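Local coordinates for protein HcgB (Methanococcus maripaludis, PDB 5D5P) that probably acts as a guanylyltransferase in the biosynthesis of the iron-guanylylpyridinol cofactor of [Fe]-hydrogenase, at residues 32-44 with 89-101. Numbering follows the deposited sequence.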
ATOM      1  N   SER A  32       9.972  -7.171 -16.662  1.00 31.57           N
ATOM      2  CA  SER A  32       9.652  -7.380 -18.066  1.00 32.25           C
ATOM      3  C   SER A  32       8.319  -6.741 -18.456  1.00 30.03           C
ATOM      4  O   SER A  32       8.200  -6.116 -19.500  1.00 33.57           O
ATOM      5  CB  SER A  32       9.637  -8.879 -18.380  1.00 36.58           C
ATOM      6  OG  SER A  32       9.317  -9.097 -19.736  1.00 39.67           O
ATOM      7  N   THR A  33       7.328  -6.889 -17.585  1.00 24.70           N
ATOM      8  CA  THR A  33       6.013  -6.331 -17.781  1.00 22.08           C
ATOM      9  C   THR A  33       6.068  -4.823 -17.865  1.00 25.93           C
ATOM     10  O   THR A  33       5.380  -4.215 -18.679  1.00 27.04           O
ATOM     11  CB  THR A  33       5.095  -6.751 -16.618  1.00 26.77           C
ATOM     12  OG1 THR A  33       4.972  -8.179 -16.637  1.00 29.99           O
ATOM     13  CG2 THR A  33       3.721  -6.122 -16.747  1.00 26.55           C
ATOM     14  N   ILE A  34       6.866  -4.220 -16.987  1.00 26.40           N
ATOM     15  CA  ILE A  34       7.007  -2.760 -16.954  1.00 23.65           C
ATOM     16  C   ILE A  34       7.760  -2.272 -18.192  1.00 24.78           C
ATOM     17  O   ILE A  34       7.327  -1.337 -18.863  1.00 27.47           O
ATOM     18  CB  ILE A  34       7.723  -2.270 -15.653  1.00 24.71           C
ATOM     19  CG1 ILE A  34       6.808  -2.462 -14.437  1.00 23.89           C
ATOM     20  CG2 ILE A  34       8.146  -0.809 -15.781  1.00 23.11           C
ATOM     21  CD1 ILE A  34       7.475  -2.236 -13.075  1.00 26.03           C
ATOM     22  N   LYS A  35       8.883  -2.908 -18.506  1.00 25.89           N
ATOM     23  CA  LYS A  35       9.732  -2.421 -19.599  1.00 31.04           C
ATOM     24  C   LYS A  35       9.103  -2.663 -20.972  1.00 33.35           C
ATOM     25  O   LYS A  35       9.395  -1.940 -21.915  1.00 34.58           O
ATOM     26  CB  LYS A  35      11.121  -3.049 -19.506  1.00 34.87           C
ATOM     27  CG  LYS A  35      11.903  -2.565 -18.292  1.00 38.20           C
ATOM     28  CD  LYS A  35      13.229  -3.298 -18.159  1.00 44.48           C
ATOM     29  CE  LYS A  35      14.127  -2.678 -17.097  1.00 48.97           C
ATOM     30  NZ  LYS A  35      15.229  -3.611 -16.677  1.00 51.00           N
ATOM     31  N   SER A  36       8.238  -3.673 -21.084  1.00 33.76           N
ATOM     32  CA  SER A  36       7.684  -4.020 -22.390  0.66 34.82           C
ATOM     33  C   SER A  36       6.356  -3.319 -22.659  1.00 32.37           C
ATOM     34  O   SER A  36       5.780  -3.479 -23.736  1.00 37.09           O
ATOM     35  CB  SER A  36       7.506  -5.533 -22.521  0.66 35.85           C
ATOM     36  OG  SER A  36       6.380  -5.981 -21.787  0.66 32.54           O
ATOM     37  N   ALA A  37       5.882  -2.543 -21.691  1.00 31.95           N
ATOM     38  CA  ALA A  37       4.611  -1.849 -21.848  1.00 30.18           C
ATOM     39  C   ALA A  37       4.623  -0.939 -23.076  1.00 33.95           C
ATOM     40  O   ALA A  37       5.581  -0.176 -23.275  1.00 32.83           O
ATOM     41  CB  ALA A  37       4.302  -1.046 -20.582  1.00 25.98           C
ATOM     42  N   LYS A  38       3.568  -1.020 -23.888  1.00 32.01           N
ATOM     43  CA  LYS A  38       3.475  -0.200 -25.096  1.00 36.39           C
ATOM     44  C   LYS A  38       2.556   0.991 -24.921  1.00 37.02           C
ATOM     45  O   LYS A  38       2.679   1.981 -25.643  1.00 37.16           O
ATOM     46  CB  LYS A  38       3.046  -1.043 -26.293  1.00 40.47           C
ATOM     47  CG  LYS A  38       3.997  -2.199 -26.498  1.00 46.10           C
ATOM     48  CD  LYS A  38       5.431  -1.685 -26.574  1.00 51.87           C
ATOM     49  CE  LYS A  38       6.434  -2.807 -26.825  1.00 57.41           C
ATOM     50  NZ  LYS A  38       7.807  -2.268 -27.015  1.00 62.58           N
ATOM     51  N   ASN A  39       1.620   0.878 -23.981  1.00 33.79           N
ATOM     52  CA  ASN A  39       0.679   1.949 -23.730  1.00 33.65           C
ATOM     53  C   ASN A  39       0.534   2.070 -22.229  1.00 32.43           C
ATOM     54  O   ASN A  39       0.053   1.154 -21.543  1.00 32.63           O
ATOM     55  CB  ASN A  39      -0.661   1.663 -24.409  1.00 38.97           C
ATOM     56  CG  ASN A  39      -0.579   1.795 -25.904  1.00 45.59           C
ATOM     57  OD1 ASN A  39      -0.502   2.900 -26.436  1.00 47.69           O
ATOM     58  ND2 ASN A  39      -0.589   0.667 -26.599  1.00 49.65           N
ATOM     59  N   VAL A  40       0.945   3.224 -21.718  1.00 25.02           N
ATOM     60  CA  VAL A  40       0.952   3.455 -20.283  1.00 24.57           C
ATOM     61  C   VAL A  40      -0.030   4.547 -19.964  1.00 25.62           C
ATOM     62  O   VAL A  40       0.020   5.598 -20.582  1.00 25.79           O
ATOM     63  CB  VAL A  40       2.359   3.862 -19.796  1.00 27.22           C
ATOM     64  CG1 VAL A  40       2.349   4.176 -18.308  1.00 25.09           C
ATOM     65  CG2 VAL A  40       3.383   2.755 -20.096  1.00 31.16           C
ATOM     66  N   THR A  41      -0.911   4.311 -18.994  1.00 24.94           N
ATOM     67  CA  THR A  41      -1.852   5.335 -18.561  1.00 24.05           C
ATOM     68  C   THR A  41      -1.494   5.797 -17.172  1.00 22.03           C
ATOM     69  O   THR A  41      -1.251   4.983 -16.288  1.00 22.41           O
ATOM     70  CB  THR A  41      -3.315   4.818 -18.586  1.00 21.24           C
ATOM     71  OG1 THR A  41      -3.752   4.682 -19.943  1.00 28.22           O
ATOM     72  CG2 THR A  41      -4.262   5.804 -17.887  1.00 22.92           C
ATOM     73  N   VAL A  42      -1.428   7.111 -16.986  1.00 22.14           N
ATOM     74  CA  VAL A  42      -1.220   7.674 -15.666  1.00 21.36           C
ATOM     75  C   VAL A  42      -2.574   8.189 -15.185  1.00 21.99           C
ATOM     76  O   VAL A  42      -3.223   8.987 -15.848  1.00 22.99           O
ATOM     77  CB  VAL A  42      -0.176   8.801 -15.667  1.00 22.14           C
ATOM     78  CG1 VAL A  42       0.119   9.207 -14.262  1.00 19.35           C
ATOM     79  CG2 VAL A  42       1.107   8.329 -16.392  1.00 24.22           C
ATOM     80  N   ALA A  43      -3.005   7.679 -14.046  1.00 21.36           N
ATOM     81  CA  ALA A  43      -4.348   7.927 -13.543  1.00 21.69           C
ATOM     82  C   ALA A  43      -4.384   9.255 -12.816  1.00 25.90           C
ATOM     83  O   ALA A  43      -4.568   9.304 -11.614  1.00 26.87           O
ATOM     84  CB  ALA A  43      -4.798   6.773 -12.608  1.00 24.76           C
ATOM     85  N   THR A  44      -4.191  10.338 -13.555  1.00 25.62           N
ATOM     86  CA  THR A  44      -4.229  11.679 -12.988  1.00 25.85           C
ATOM     87  C   THR A  44      -4.712  12.634 -14.037  1.00 25.45           C
ATOM     88  O   THR A  44      -4.600  12.349 -15.224  1.00 28.93           O
ATOM     89  CB  THR A  44      -2.844  12.136 -12.522  1.00 25.96           C
ATOM     90  OG1 THR A  44      -2.974  13.386 -11.844  1.00 28.68           O
ATOM     91  CG2 THR A  44      -1.911  12.316 -13.724  1.00 26.79           C
ATOM     92  N   ALA A  89      -8.762   3.235 -14.699  1.00 20.83           N
ATOM     93  CA  ALA A  89      -7.954   3.200 -15.915  1.00 23.95           C
ATOM     94  C   ALA A  89      -7.920   1.789 -16.506  1.00 23.24           C
ATOM     95  O   ALA A  89      -8.085   1.599 -17.710  1.00 25.59           O
ATOM     96  CB  ALA A  89      -6.514   3.721 -15.632  1.00 20.30           C
ATOM     97  N   VAL A  90      -7.723   0.794 -15.654  1.00 21.86           N
ATOM     98  CA  VAL A  90      -7.780  -0.597 -16.102  1.00 21.85           C
ATOM     99  C   VAL A  90      -9.080  -0.961 -16.837  1.00 23.27           C
ATOM    100  O   VAL A  90      -9.045  -1.590 -17.919  1.00 24.29           O
ATOM    101  CB  VAL A  90      -7.591  -1.558 -14.918  1.00 23.27           C
ATOM    102  CG1 VAL A  90      -7.952  -3.006 -15.313  1.00 25.84           C
ATOM    103  CG2 VAL A  90      -6.170  -1.451 -14.390  1.00 22.85           C
ATOM    104  N   ASP A  91     -10.218  -0.542 -16.292  1.00 20.92           N
ATOM    105  CA  ASP A  91     -11.497  -1.026 -16.798  1.00 21.30           C
ATOM    106  C   ASP A  91     -12.034  -0.229 -17.969  1.00 22.67           C
ATOM    107  O   ASP A  91     -12.931  -0.682 -18.663  1.00 24.34           O
ATOM    108  CB  ASP A  91     -12.528  -1.038 -15.664  1.00 23.25           C
ATOM    109  CG  ASP A  91     -12.180  -2.069 -14.604  1.00 27.86           C
ATOM    110  OD1 ASP A  91     -11.323  -2.945 -14.881  1.00 28.40           O
ATOM    111  OD2 ASP A  91     -12.728  -2.002 -13.490  1.00 29.40           O
ATOM    112  N   SER A  92     -11.478   0.955 -18.199  1.00 24.51           N
ATOM    113  CA  SER A  92     -12.058   1.817 -19.208  1.00 23.87           C
ATOM    114  C   SER A  92     -11.128   2.052 -20.394  1.00 26.95           C
ATOM    115  O   SER A  92     -11.513   2.736 -21.338  1.00 28.95           O
ATOM    116  CB  SER A  92     -12.466   3.166 -18.572  1.00 27.64           C
ATOM    117  OG  SER A  92     -11.305   3.916 -18.203  1.00 29.64           O
ATOM    118  N   SER A  93      -9.938   1.461 -20.365  1.00 27.59           N
ATOM    119  CA  SER A  93      -8.964   1.643 -21.459  1.00 32.32           C
ATOM    120  C   SER A  93      -8.225   0.345 -21.754  1.00 33.18           C
ATOM    121  O   SER A  93      -8.473  -0.656 -21.093  1.00 32.83           O
ATOM    122  CB  SER A  93      -7.970   2.746 -21.105  1.00 35.56           C
ATOM    123  OG  SER A  93      -7.003   2.298 -20.167  1.00 39.19           O
ATOM    124  N   ASP A  94      -7.362   0.309 -22.778  1.00 36.88           N
ATOM    125  CA  ASP A  94      -6.561  -0.909 -22.932  1.00 38.95           C
ATOM    126  C   ASP A  94      -5.068  -0.649 -22.693  1.00 36.74           C
ATOM    127  O   ASP A  94      -4.208  -1.157 -23.411  1.00 37.59           O
ATOM    128  CB  ASP A  94      -6.804  -1.603 -24.274  1.00 47.47           C
ATOM    129  CG  ASP A  94      -8.038  -2.527 -24.230  1.00 54.96           C
ATOM    130  OD1 ASP A  94      -8.053  -3.493 -23.415  1.00 55.46           O
ATOM    131  OD2 ASP A  94      -8.984  -2.308 -25.021  1.00 58.99           O
ATOM    132  N   ALA A  95      -4.784   0.118 -21.644  1.00 34.07           N
ATOM    133  CA  ALA A  95      -3.403   0.351 -21.202  1.00 31.40           C
ATOM    134  C   ALA A  95      -2.744  -0.965 -20.802  1.00 31.01           C
ATOM    135  O   ALA A  95      -3.416  -1.844 -20.257  1.00 30.57           O
ATOM    136  CB  ALA A  95      -3.380   1.338 -20.029  1.00 26.87           C
ATOM    137  N   ASP A  96      -1.443  -1.092 -21.078  1.00 28.85           N
ATOM    138  CA  ASP A  96      -0.617  -2.241 -20.671  1.00 31.38           C
ATOM    139  C   ASP A  96      -0.105  -2.073 -19.251  1.00 28.87           C
ATOM    140  O   ASP A  96       0.255  -3.039 -18.562  1.00 30.73           O
ATOM    141  CB  ASP A  96       0.619  -2.392 -21.564  1.00 37.39           C
ATOM    142  CG  ASP A  96       0.275  -2.626 -22.995  1.00 48.43           C
ATOM    143  OD1 ASP A  96      -0.743  -3.304 -23.251  1.00 53.82           O
ATOM    144  OD2 ASP A  96       1.038  -2.153 -23.863  1.00 48.94           O
ATOM    145  N   LEU A  97      -0.025  -0.821 -18.840  1.00 23.68           N
ATOM    146  CA  LEU A  97       0.557  -0.481 -17.547  1.00 22.98           C
ATOM    147  C   LEU A  97      -0.174   0.749 -17.030  1.00 18.69           C
ATOM    148  O   LEU A  97      -0.437   1.668 -17.801  1.00 21.95           O
ATOM    149  CB  LEU A  97       2.067  -0.211 -17.695  1.00 25.20           C
ATOM    150  CG  LEU A  97       2.916  -0.343 -16.428  1.00 24.78           C
ATOM    151  CD1 LEU A  97       3.044  -1.821 -15.987  1.00 24.38           C
ATOM    152  CD2 LEU A  97       4.283   0.321 -16.620  1.00 24.88           C
ATOM    153  N   ILE A  98      -0.518   0.741 -15.749  1.00 17.89           N
ATOM    154  CA  ILE A  98      -1.231   1.855 -15.133  1.00 19.42           C
ATOM    155  C   ILE A  98      -0.415   2.358 -13.944  1.00 20.02           C
ATOM    156  O   ILE A  98      -0.003   1.580 -13.092  1.00 22.21           O
ATOM    157  CB  ILE A  98      -2.636   1.448 -14.638  1.00 21.85           C
ATOM    158  CG1 ILE A  98      -3.567   1.173 -15.817  1.00 24.35           C
ATOM    159  CG2 ILE A  98      -3.263   2.570 -13.769  1.00 21.64           C
ATOM    160  CD1 ILE A  98      -3.336  -0.184 -16.495  1.00 25.37           C
ATOM    161  N   ILE A  99      -0.173   3.661 -13.906  1.00 19.57           N
ATOM    162  CA  ILE A  99       0.460   4.246 -12.731  1.00 19.35           C
ATOM    163  C   ILE A  99      -0.553   5.118 -12.049  1.00 20.30           C
ATOM    164  O   ILE A  99      -1.157   5.981 -12.687  1.00 20.55           O
ATOM    165  CB  ILE A  99       1.713   5.063 -13.087  1.00 24.90           C
ATOM    166  CG1 ILE A  99       2.698   4.139 -13.795  1.00 29.98           C
ATOM    167  CG2 ILE A  99       2.303   5.669 -11.779  1.00 19.88           C
ATOM    168  CD1 ILE A  99       3.794   4.850 -14.417  1.00 38.90           C
ATOM    169  N   THR A 100      -0.811   4.828 -10.782  1.00 17.20           N
ATOM    170  CA  THR A 100      -1.848   5.552 -10.055  1.00 22.10           C
ATOM    171  C   THR A 100      -1.323   6.070  -8.746  1.00 21.92           C
ATOM    172  O   THR A 100      -0.422   5.489  -8.154  1.00 19.52           O
ATOM    173  CB  THR A 100      -3.077   4.634  -9.790  1.00 23.82           C
ATOM    174  OG1 THR A 100      -4.057   5.363  -9.055  1.00 23.38           O
ATOM    175  CG2 THR A 100      -2.668   3.389  -8.978  1.00 24.25           C
ATOM    176  N   ARG A 101      -1.880   7.186  -8.285  1.00 20.83           N
ATOM    177  CA  ARG A 101      -1.485   7.692  -6.998  1.00 24.80           C
ATOM    178  C   ARG A 101      -2.716   8.291  -6.360  1.00 26.85           C
ATOM    179  O   ARG A 101      -3.543   8.852  -7.060  1.00 31.00           O
ATOM    180  CB  ARG A 101      -0.392   8.737  -7.159  1.00 30.56           C
ATOM    181  CG  ARG A 101       0.029   9.361  -5.895  1.00 38.51           C
ATOM    182  CD  ARG A 101       0.782  10.642  -6.110  1.00 37.06           C
ATOM    183  NE  ARG A 101       1.366  10.998  -4.837  1.00 38.40           N
ATOM    184  CZ  ARG A 101       1.018  12.038  -4.100  1.00 38.89           C
ATOM    185  NH1 ARG A 101       0.044  12.857  -4.491  1.00 40.47           N
ATOM    186  NH2 ARG A 101       1.655  12.235  -2.961  1.00 37.95           N
TER
HETATM  187  O   HOH W   1      -2.374  -1.602 -25.065  1.00 55.29           O
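L97 lays its CB against the methyl of A37, CB to CB 3.7 Å, and reaches on with both terminal methyls to I34 in the last turn of helix 24-35. Strands 39-43 and 97-101 run side by side here, their axes 14° from parallel, as neighbouring strands of the mixed five-stranded sheet in this Maf-clan protein. Three backbone bonds join them: T41 N gives its hydrogen to L97 O, T41 O takes one from I99 N, and A43 N donates to I99 O at 2.9 Å with an N-H...O angle of 174°. On one face V40 and L97 lie alongside each other, and V40 CG1 meets I99 CD1; V53 and I57 of helix 47-57 also touch I99, while L123 packs on L97. T41 points to the other face. Its OG1 lies beside the backbone N (chi1 -72°) and comes to 3.4 Å from A95 CB, which leaves CG2 anti to N, 3.8 Å from A89 CB of helix 81-92. Where the pairing begins, N39 O receives D96 N at 2.7 Å, in the carbonyl plane, and a weak bond from L97 N at 3.3 Å. The D96 carboxylate binds the backbone of 38-39: OD2 accepts from K38 N at 2.8 Å through its anti lone pair and from N39 N above the carboxylate plane. N39 OD1 bonds to N64 ND2, while a water joins N39 ND2 to D94 O and D96 OD1.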